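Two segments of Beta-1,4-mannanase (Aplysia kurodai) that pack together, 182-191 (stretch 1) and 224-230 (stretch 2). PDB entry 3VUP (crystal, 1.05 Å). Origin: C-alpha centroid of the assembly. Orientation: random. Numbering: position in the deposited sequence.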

# COMPACT_ATOMS: atom_id res chain seq x y z
N ALA A 182 14.31 -8.75 16.27
CA ALA A 182 13.85 -9.89 15.47
C ALA A 182 14.17 -9.73 13.98
O ALA A 182 14.23 -10.72 13.25
N LEU A 183 14.38 -8.48 13.55
CA LEU A 183 14.72 -8.17 12.16
C LEU A 183 16.22 -8.19 11.87
O LEU A 183 16.63 -7.87 10.76
N LYS A 184 17.03 -8.58 12.85
CA LYS A 184 18.46 -8.69 12.61
C LYS A 184 18.72 -9.62 11.43
O LYS A 184 18.19 -10.73 11.36
N ASN A 185 19.54 -9.14 10.49
CA ASN A 185 19.93 -9.92 9.32
C ASN A 185 18.75 -10.37 8.46
O ASN A 185 18.83 -11.37 7.76
N SER A 186 17.65 -9.62 8.50
CA SER A 186 16.50 -9.90 7.65
C SER A 186 16.64 -9.27 6.28
O SER A 186 15.96 -9.66 5.33
N GLY A 187 17.49 -8.26 6.19
CA GLY A 187 17.58 -7.43 5.00
C GLY A 187 16.93 -6.07 5.18
O GLY A 187 17.19 -5.17 4.39
N ALA A 188 16.09 -5.92 6.21
CA ALA A 188 15.53 -4.61 6.52
C ALA A 188 16.65 -3.59 6.65
O ALA A 188 17.73 -3.91 7.16
N GLY A 189 16.38 -2.37 6.18
CA GLY A 189 17.36 -1.30 6.22
C GLY A 189 18.26 -1.20 5.00
O GLY A 189 19.24 -0.46 5.01
N TRP A 190 17.91 -1.91 3.93
CA TRP A 190 18.77 -1.99 2.76
C TRP A 190 19.08 -0.65 2.13
O TRP A 190 20.17 -0.47 1.58
N ALA A 191 18.13 0.28 2.20
CA ALA A 191 18.32 1.59 1.59
C ALA A 191 19.08 2.53 2.52
O ALA A 191 19.46 3.64 2.13
N VAL A 224 4.10 -3.85 3.69
CA VAL A 224 5.39 -4.26 4.25
C VAL A 224 6.22 -4.99 3.21
O VAL A 224 5.70 -5.69 2.33
N TRP A 225 7.54 -4.88 3.32
CA TRP A 225 8.42 -5.51 2.34
C TRP A 225 8.42 -7.03 2.44
O TRP A 225 8.73 -7.72 1.47
N ASN A 226 8.07 -7.52 3.62
CA ASN A 226 8.17 -8.93 3.98
C ASN A 226 7.37 -9.03 5.28
O ASN A 226 7.48 -8.15 6.13
N PRO A 227 6.56 -10.09 5.45
CA PRO A 227 5.79 -10.18 6.69
C PRO A 227 6.63 -10.32 7.97
O PRO A 227 6.05 -10.26 9.04
N LYS A 228 7.95 -10.47 7.85
CA LYS A 228 8.81 -10.48 9.03
C LYS A 228 8.61 -9.28 9.97
O LYS A 228 8.88 -9.41 11.15
N SER A 229 8.17 -8.13 9.46
CA SER A 229 7.91 -6.98 10.32
C SER A 229 6.47 -6.89 10.83
O SER A 229 6.14 -5.96 11.55
N ASN A 230 5.64 -7.88 10.49
CA ASN A 230 4.18 -7.74 10.57
C ASN A 230 3.52 -9.00 11.16
O ASN A 230 2.33 -9.21 10.98

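Residues 182-191 pack against residues 224-230 in the Aplysia kurodai beta-1,4-mannanase. The contact is small, burying 319 Å² over both sides, and no direct hydrogen bond crosses it; apolar packing around one tryptophan and two bridging waters join the stretches.

Trp225 is the hub of the apolar packing, with 99 Å² covered by the other stretch. Its CA-to-CB bond points toward stretch 1, and chi1 of 112° lies between the usual wells, with chi2 at 109°. Trp190, whose CA-to-CB bond also points toward the other stretch (chi1 p, chi2 89°), brings CZ3 to 3.3 Å from CD1 of Trp225. The six-membered ring of Trp190 and the five-membered ring of Trp225 meet obliquely, centroids 4.7 Å apart and planes at 40°. CZ3 of Trp190 and CA of Ala188 lie over one face of the Trp225 indole, and the Ala188 methyl, CB, reaches 4.0 Å from Trp225 CH2. Leu183 meets the same indole at its edge, near the ring plane, with CD2 4.0 Å from CH2 of Trp225. The Leu183 CA-to-CB bond points sideways, but the m, t rotamer carries the end of the side chain nearer stretch 2, where CD2 lies 3.9 Å from Lys228 CB and 3.6 Å from Lys228 O, and CD1 lies 4.4 Å from Ser229 CB. The Lys228 CA-to-CB bond points toward stretch 1 (chi1 m, then t throughout); its extended aliphatic chain passes Ser186, with CD 4.2 Å from Ser186 CB.

The polar groups of each stretch find partners close by. Ser186, its CA-to-CB bond pointing toward stretch 2, takes the p rotamer, its OG 3.6 Å from Trp225 CH2. That hydroxyl donates from OG to Leu183 O (2.7 Å) and accepts at OG from Ala188 N (3.1 Å), so it ties together the backbone beside the indole while its polar needs are met within stretch 1. Leu183 O also accepts from Ser186 N at 3.0 Å, within the type II turn from Leu183 to Ser186. A second type II turn, Gly187 to Trp190, follows. In stretch 2, Asn226 (chi1 t) accepts at OD1 from Lys228 N, 3.0 Å away, while Asn230 N donates to Pro227 O at 2.8 Å.

Two waters span the gap, both donating to Ser186 O. Water 1, its O atom 2.7 Å from Ser186 O, accepts from Lys228 NZ at 2.8 Å. Water 2, its O atom 3.3 Å from Ser186 O, accepts from Trp225 NE1 at 2.8 Å. One carbonyl is thus linked to two side chains of the other stretch.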

# COMPACT_ATOMS: atom_id res chain seq x y z
CB ALA A 182 12.36 -10.12 15.66
CB LEU A 183 14.13 -6.82 11.76
CG LEU A 183 12.60 -6.79 11.71
CD1 LEU A 183 12.12 -5.38 11.49
CD2 LEU A 183 12.06 -7.71 10.62
CB LYS A 184 19.19 -9.22 13.85
CG LYS A 184 20.69 -9.39 13.62
CD LYS A 184 21.37 -10.04 14.81
CE LYS A 184 22.85 -10.17 14.54
NZ LYS A 184 23.52 -10.98 15.58
CB ASN A 185 20.84 -11.08 9.71
CG ASN A 185 22.21 -10.59 10.13
OD1 ASN A 185 22.66 -9.53 9.68
ND2 ASN A 185 22.88 -11.34 10.99
CB SER A 186 15.23 -9.35 8.30
OG SER A 186 15.29 -7.93 8.38
CB ALA A 188 14.70 -4.67 7.79
CB TRP A 190 18.19 -2.91 1.69
CG TRP A 190 16.88 -2.43 1.09
CD1 TRP A 190 16.74 -1.61 0.01
CD2 TRP A 190 15.56 -2.75 1.54
NE1 TRP A 190 15.40 -1.39 -0.24
CE2 TRP A 190 14.65 -2.08 0.68
CE3 TRP A 190 15.04 -3.53 2.58
CZ2 TRP A 190 13.27 -2.17 0.83
CZ3 TRP A 190 13.66 -3.61 2.73
CH2 TRP A 190 12.80 -2.93 1.86
CB ALA A 191 16.97 2.18 1.17
CB VAL A 224 5.25 -5.13 5.52
CG1 VAL A 224 4.49 -4.37 6.60
CG2 VAL A 224 4.59 -6.48 5.24
CB TRP A 225 9.83 -4.93 2.45
CG TRP A 225 10.92 -5.84 2.96
CD1 TRP A 225 11.94 -6.37 2.22
CD2 TRP A 225 11.16 -6.28 4.32
NE1 TRP A 225 12.78 -7.11 3.01
CE2 TRP A 225 12.32 -7.08 4.30
CE3 TRP A 225 10.48 -6.11 5.54
CZ2 TRP A 225 12.83 -7.69 5.45
CZ3 TRP A 225 10.99 -6.73 6.68
CH2 TRP A 225 12.16 -7.50 6.62
CB ASN A 226 9.66 -9.25 4.21
CG ASN A 226 9.93 -10.72 4.47
OD1 ASN A 226 9.30 -11.34 5.33
ND2 ASN A 226 10.90 -11.28 3.74
CB PRO A 227 4.93 -11.43 6.47
CG PRO A 227 5.67 -12.23 5.45
CD PRO A 227 6.27 -11.21 4.53
CB LYS A 228 10.28 -10.61 8.63
CG LYS A 228 10.65 -12.01 8.19
CD LYS A 228 12.07 -12.08 7.66
CE LYS A 228 12.39 -13.50 7.19
NZ LYS A 228 13.80 -13.63 6.75
CB SER A 229 8.22 -5.69 9.58
OG SER A 229 7.40 -5.65 8.43
CB ASN A 230 3.69 -7.49 9.13
CG ASN A 230 2.32 -6.78 9.00
OD1 ASN A 230 1.94 -6.46 7.88
ND2 ASN A 230 1.62 -6.52 10.09
O HOH W 1 14.43 -11.76 4.80
O HOH W 2 14.96 -8.72 2.34